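Local coordinates for protein glutaconate coenzyme a-transferase (Acidaminococcus fermentans, PDB 1POI) that transfers coenzyme A from acetyl-CoA to glutaconate and (R)-2-hydroxyglutarate, a step in the fermentation of glutamate through the hydroxyglutarate pathway, at residues A201-I214 with I229-G243. Sequence-based numbering, arbitrary orientation.
Sequences AEAAKYTIVTCEEI and IPGMCVDAVVLAPYG
Val209 and Val237 lie side by side on one face of a pair of parallel strands, with CG1 of Val209 3.5 Å from CG2 of Val237. The Val209 branch stands between its own backbone N and carbonyl carbon (chi1 64°), which swings it over the partner strand and also against CG1 of Val234. Past the corner at Glu212 the chain leaves this sheet, and Ile214 turns CD1 back obliquely against CB of Leu239 (3.9 Å) and CG1 of Val237. On the other face CG2 of Ile208 rests on Ala236, whose small side chain lets it lie close. Valine and isoleucine suit these strands because branching at CB biases the backbone toward extended conformations.

Between the faces, strands 206-211 and 236-239 are joined in the parallel manner: Val209 gives its N-H to Ala236 O (2.8 Å, N-H...O 174°) and takes one from Val238 N, after which Cys211 does likewise with Val238 O and Ala240 N. At the start, Thr207 O accepts from both Asp235 N and Ala236 N, while the Asp235 carboxylate reaches back so that the anti lone pair of OD2 receives Thr207 N at 3.0 Å. OD2, on a short acidic side chain, thus replaces Val234 O, which the regular pattern would offer but which bonds to Lys2. At the far end Glu212 bends at chi2 (-75°) and brings the syn side of OE1 to Tyr242 N (2.7 Å), gripping the type II turn 240-243; its OE2 is held by Tyr253 and His178.

Strand 236-239 is the outermost strand, within this chain, of a parallel Rossmann-like sheet, and 206-211 separates it from strand 174-179. Helix 6-13 packs over the Ile208, Ala236 and Val238 face, whereas Val188 of strand 188-189 meets Val209 and Val234 on the other.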
loop_
_atom_site.group_PDB
_atom_site.type_symbol
_atom_site.label_atom_id
_atom_site.label_comp_id
_atom_site.label_asym_id
_atom_site.label_seq_id
_atom_site.Cartn_x
_atom_site.Cartn_y
_atom_site.Cartn_z
ATOM N N ALA A 201 26.794 -7.692 1.481
ATOM C CA ALA A 201 26.186 -8.534 2.542
ATOM C C ALA A 201 26.139 -9.990 2.053
ATOM O O ALA A 201 25.732 -10.884 2.794
ATOM C CB ALA A 201 24.768 -8.075 2.880
ATOM N N GLU A 202 26.393 -10.182 0.760
ATOM C CA GLU A 202 26.419 -11.499 0.175
ATOM C C GLU A 202 27.880 -11.949 0.187
ATOM O O GLU A 202 28.177 -13.101 0.528
ATOM C CB GLU A 202 25.869 -11.490 -1.260
ATOM C CG GLU A 202 25.953 -12.857 -1.941
ATOM C CD GLU A 202 24.983 -13.050 -3.110
ATOM O OE1 GLU A 202 24.957 -12.211 -4.035
ATOM O OE2 GLU A 202 24.259 -14.069 -3.117
ATOM N N ALA A 203 28.777 -11.029 -0.169
ATOM C CA ALA A 203 30.209 -11.287 -0.209
ATOM C C ALA A 203 30.832 -11.486 1.159
ATOM O O ALA A 203 31.369 -12.549 1.440
ATOM C CB ALA A 203 30.929 -10.185 -0.934
ATOM N N ALA A 204 30.756 -10.472 2.016
ATOM C CA ALA A 204 31.352 -10.526 3.354
ATOM C C ALA A 204 31.101 -11.807 4.098
ATOM O O ALA A 204 30.035 -12.383 3.992
ATOM C CB ALA A 204 30.874 -9.366 4.200
ATOM N N LYS A 205 32.115 -12.244 4.837
ATOM C CA LYS A 205 32.025 -13.446 5.634
ATOM C C LYS A 205 31.069 -13.215 6.768
ATOM O O LYS A 205 30.297 -14.103 7.112
ATOM C CB LYS A 205 33.390 -13.842 6.188
ATOM C CG LYS A 205 33.319 -15.054 7.124
ATOM C CD LYS A 205 34.685 -15.530 7.558
ATOM C CE LYS A 205 34.591 -16.456 8.766
ATOM N NZ LYS A 205 33.633 -17.576 8.550
ATOM N N TYR A 206 31.184 -12.047 7.391
ATOM C CA TYR A 206 30.313 -11.641 8.497
ATOM C C TYR A 206 29.561 -10.379 8.084
ATOM O O TYR A 206 30.166 -9.482 7.474
ATOM C CB TYR A 206 31.129 -11.335 9.754
ATOM C CG TYR A 206 31.784 -12.546 10.351
ATOM C CD1 TYR A 206 31.035 -13.478 11.066
ATOM C CD2 TYR A 206 33.148 -12.798 10.149
ATOM C CE1 TYR A 206 31.619 -14.636 11.557
ATOM C CE2 TYR A 206 33.746 -13.948 10.635
ATOM C CZ TYR A 206 32.977 -14.870 11.334
ATOM O OH TYR A 206 33.549 -16.047 11.779
ATOM N N THR A 207 28.264 -10.303 8.391
ATOM C CA THR A 207 27.476 -9.114 8.048
ATOM C C THR A 207 26.718 -8.528 9.224
ATOM O O THR A 207 25.997 -9.248 9.936
ATOM C CB THR A 207 26.455 -9.369 6.910
ATOM O OG1 THR A 207 27.152 -9.632 5.689
ATOM C CG2 THR A 207 25.585 -8.128 6.688
ATOM N N ILE A 208 26.896 -7.229 9.438
ATOM C CA ILE A 208 26.184 -6.543 10.520
ATOM C C ILE A 208 25.192 -5.553 9.903
ATOM O O ILE A 208 25.562 -4.736 9.021
ATOM C CB ILE A 208 27.138 -5.791 11.489
ATOM C CG1 ILE A 208 28.195 -6.761 12.044
ATOM C CG2 ILE A 208 26.330 -5.212 12.674
ATOM C CD1 ILE A 208 29.436 -6.095 12.548
ATOM N N VAL A 209 23.938 -5.653 10.335
ATOM C CA VAL A 209 22.900 -4.778 9.820
ATOM C C VAL A 209 22.299 -3.858 10.902
ATOM O O VAL A 209 21.718 -4.331 11.889
ATOM C CB VAL A 209 21.764 -5.616 9.116
ATOM C CG1 VAL A 209 21.067 -6.515 10.128
ATOM C CG2 VAL A 209 20.726 -4.708 8.449
ATOM N N THR A 210 22.526 -2.551 10.789
ATOM C CA THR A 210 21.897 -1.631 11.756
ATOM C C THR A 210 20.581 -1.231 11.074
ATOM O O THR A 210 20.572 -0.954 9.855
ATOM C CB THR A 210 22.731 -0.377 12.060
ATOM O OG1 THR A 210 23.187 0.204 10.840
ATOM C CG2 THR A 210 23.917 -0.712 12.946
ATOM N N CYS A 211 19.479 -1.245 11.823
ATOM C CA CYS A 211 18.187 -0.918 11.260
ATOM C C CYS A 211 17.337 0.053 12.109
ATOM O O CYS A 211 17.439 0.091 13.327
ATOM C CB CYS A 211 17.443 -2.211 11.049
ATOM S SG CYS A 211 16.987 -2.946 12.578
ATOM N N GLU A 212 16.473 0.821 11.453
ATOM C CA GLU A 212 15.606 1.795 12.111
ATOM C C GLU A 212 14.584 1.091 12.951
ATOM O O GLU A 212 14.131 1.607 13.962
ATOM C CB GLU A 212 14.888 2.627 11.063
ATOM C CG GLU A 212 15.796 3.417 10.169
ATOM C CD GLU A 212 16.373 4.621 10.872
ATOM O OE1 GLU A 212 15.833 5.013 11.919
ATOM O OE2 GLU A 212 17.359 5.191 10.371
ATOM N N GLU A 213 14.114 -0.039 12.464
ATOM C CA GLU A 213 13.157 -0.813 13.221
ATOM C C GLU A 213 13.266 -2.289 12.928
ATOM O O GLU A 213 13.784 -2.695 11.896
ATOM C CB GLU A 213 11.744 -0.329 12.971
ATOM C CG GLU A 213 11.423 -0.156 11.516
ATOM C CD GLU A 213 10.018 0.341 11.307
ATOM O OE1 GLU A 213 9.172 0.126 12.214
ATOM O OE2 GLU A 213 9.783 0.943 10.231
ATOM N N ILE A 214 12.742 -3.069 13.856
ATOM C CA ILE A 214 12.751 -4.508 13.803
ATOM C C ILE A 214 11.304 -4.977 13.812
ATOM O O ILE A 214 10.515 -4.541 14.662
ATOM C CB ILE A 214 13.499 -5.079 15.081
ATOM C CG1 ILE A 214 14.983 -4.666 15.053
ATOM C CG2 ILE A 214 13.335 -6.598 15.202
ATOM C CD1 ILE A 214 15.806 -5.187 16.214
ATOM N N ILE A 229 17.485 -8.887 1.410
ATOM C CA ILE A 229 18.489 -9.838 1.866
ATOM C C ILE A 229 17.836 -10.892 2.755
ATOM O O ILE A 229 16.990 -10.561 3.597
ATOM C CB ILE A 229 19.621 -9.150 2.658
ATOM C CG1 ILE A 229 20.299 -8.076 1.815
ATOM C CG2 ILE A 229 20.700 -10.181 3.036
ATOM C CD1 ILE A 229 20.986 -7.055 2.669
ATOM N N PRO A 230 18.175 -12.182 2.532
ATOM C CA PRO A 230 17.669 -13.350 3.272
ATOM C C PRO A 230 18.417 -13.417 4.582
ATOM O O PRO A 230 19.616 -13.130 4.612
ATOM C CB PRO A 230 18.106 -14.527 2.409
ATOM C CG PRO A 230 18.571 -13.908 1.104
ATOM C CD PRO A 230 19.114 -12.604 1.480
ATOM N N GLY A 231 17.742 -13.868 5.637
ATOM C CA GLY A 231 18.369 -13.973 6.941
ATOM C C GLY A 231 19.745 -14.615 6.958
ATOM O O GLY A 231 20.666 -14.094 7.596
ATOM N N MET A 232 19.889 -15.718 6.219
ATOM C CA MET A 232 21.141 -16.482 6.104
ATOM C C MET A 232 22.409 -15.644 5.956
ATOM O O MET A 232 23.429 -15.959 6.569
ATOM C CB MET A 232 21.070 -17.457 4.922
ATOM C CG MET A 232 19.963 -18.497 5.029
ATOM S SD MET A 232 18.516 -18.178 3.981
ATOM C CE MET A 232 19.307 -18.321 2.314
ATOM N N CYS A 233 22.346 -14.578 5.164
ATOM C CA CYS A 233 23.519 -13.728 4.943
ATOM C C CYS A 233 23.800 -12.730 6.047
ATOM O O CYS A 233 24.811 -12.045 6.004
ATOM C CB CYS A 233 23.355 -12.937 3.647
ATOM S SG CYS A 233 22.949 -13.915 2.195
ATOM N N VAL A 234 22.929 -12.670 7.041
ATOM C CA VAL A 234 23.036 -11.700 8.115
ATOM C C VAL A 234 23.340 -12.302 9.489
ATOM O O VAL A 234 22.609 -13.181 9.967
ATOM C CB VAL A 234 21.711 -10.895 8.166
ATOM C CG1 VAL A 234 21.614 -10.050 9.420
ATOM C CG2 VAL A 234 21.577 -10.054 6.907
ATOM N N ASP A 235 24.370 -11.774 10.161
ATOM C CA ASP A 235 24.777 -12.265 11.491
ATOM C C ASP A 235 24.322 -11.467 12.696
ATOM O O ASP A 235 23.926 -12.054 13.701
ATOM C CB ASP A 235 26.279 -12.408 11.541
ATOM C CG ASP A 235 26.758 -13.351 10.536
ATOM O OD1 ASP A 235 26.528 -14.559 10.772
ATOM O OD2 ASP A 235 27.294 -12.886 9.496
ATOM N N ALA A 236 24.464 -10.143 12.623
ATOM C CA ALA A 236 24.045 -9.247 13.722
ATOM C C ALA A 236 23.020 -8.186 13.292
ATOM O O ALA A 236 23.269 -7.423 12.347
ATOM C CB ALA A 236 25.263 -8.545 14.336
ATOM N N VAL A 237 21.873 -8.170 13.970
ATOM C CA VAL A 237 20.804 -7.192 13.730
ATOM C C VAL A 237 20.788 -6.260 14.932
ATOM O O VAL A 237 20.620 -6.712 16.067
ATOM C CB VAL A 237 19.397 -7.837 13.606
ATOM C CG1 VAL A 237 18.345 -6.758 13.613
ATOM C CG2 VAL A 237 19.267 -8.603 12.317
ATOM N N VAL A 238 20.966 -4.968 14.683
ATOM C CA VAL A 238 20.985 -3.969 15.758
ATOM C C VAL A 238 19.972 -2.826 15.541
ATOM O O VAL A 238 19.981 -2.163 14.501
ATOM C CB VAL A 238 22.408 -3.330 15.894
ATOM C CG1 VAL A 238 22.465 -2.431 17.103
ATOM C CG2 VAL A 238 23.486 -4.402 15.963
ATOM N N LEU A 239 19.116 -2.580 16.527
ATOM C CA LEU A 239 18.126 -1.496 16.421
ATOM C C LEU A 239 18.825 -0.159 16.640
ATOM O O LEU A 239 19.329 0.097 17.715
ATOM C CB LEU A 239 17.014 -1.679 17.463
ATOM C CG LEU A 239 15.777 -0.771 17.360
ATOM C CD1 LEU A 239 15.287 -0.673 15.927
ATOM C CD2 LEU A 239 14.643 -1.285 18.254
ATOM N N ALA A 240 18.923 0.658 15.606
ATOM C CA ALA A 240 19.568 1.955 15.719
ATOM C C ALA A 240 18.849 3.063 14.940
ATOM O O ALA A 240 19.189 3.331 13.776
ATOM C CB ALA A 240 20.977 1.868 15.282
ATOM N N PRO A 241 17.827 3.698 15.570
ATOM C CA PRO A 241 17.015 4.786 15.017
ATOM C C PRO A 241 17.881 5.956 14.600
ATOM O O PRO A 241 18.666 6.451 15.393
ATOM C CB PRO A 241 16.123 5.159 16.181
ATOM C CG PRO A 241 15.855 3.831 16.802
ATOM C CD PRO A 241 17.232 3.212 16.829
ATOM N N TYR A 242 17.676 6.432 13.372
ATOM C CA TYR A 242 18.448 7.523 12.782
ATOM C C TYR A 242 19.914 7.149 12.740
ATOM O O TYR A 242 20.781 8.029 12.699
ATOM C CB TYR A 242 18.276 8.851 13.541
ATOM C CG TYR A 242 16.865 9.359 13.589
ATOM C CD1 TYR A 242 16.002 8.906 14.579
ATOM C CD2 TYR A 242 16.372 10.259 12.628
ATOM C CE1 TYR A 242 14.670 9.316 14.634
ATOM C CE2 TYR A 242 15.017 10.684 12.672
ATOM C CZ TYR A 242 14.181 10.191 13.693
ATOM O OH TYR A 242 12.843 10.515 13.798
ATOM N N GLY A 243 20.183 5.842 12.725
ATOM C CA GLY A 243 21.547 5.355 12.672
ATOM C C GLY A 243 22.355 5.832 11.479
ATOM O O GLY A 243 23.571 5.622 11.435
HETATM O O HOH W 1 27.655 -13.240 5.449
#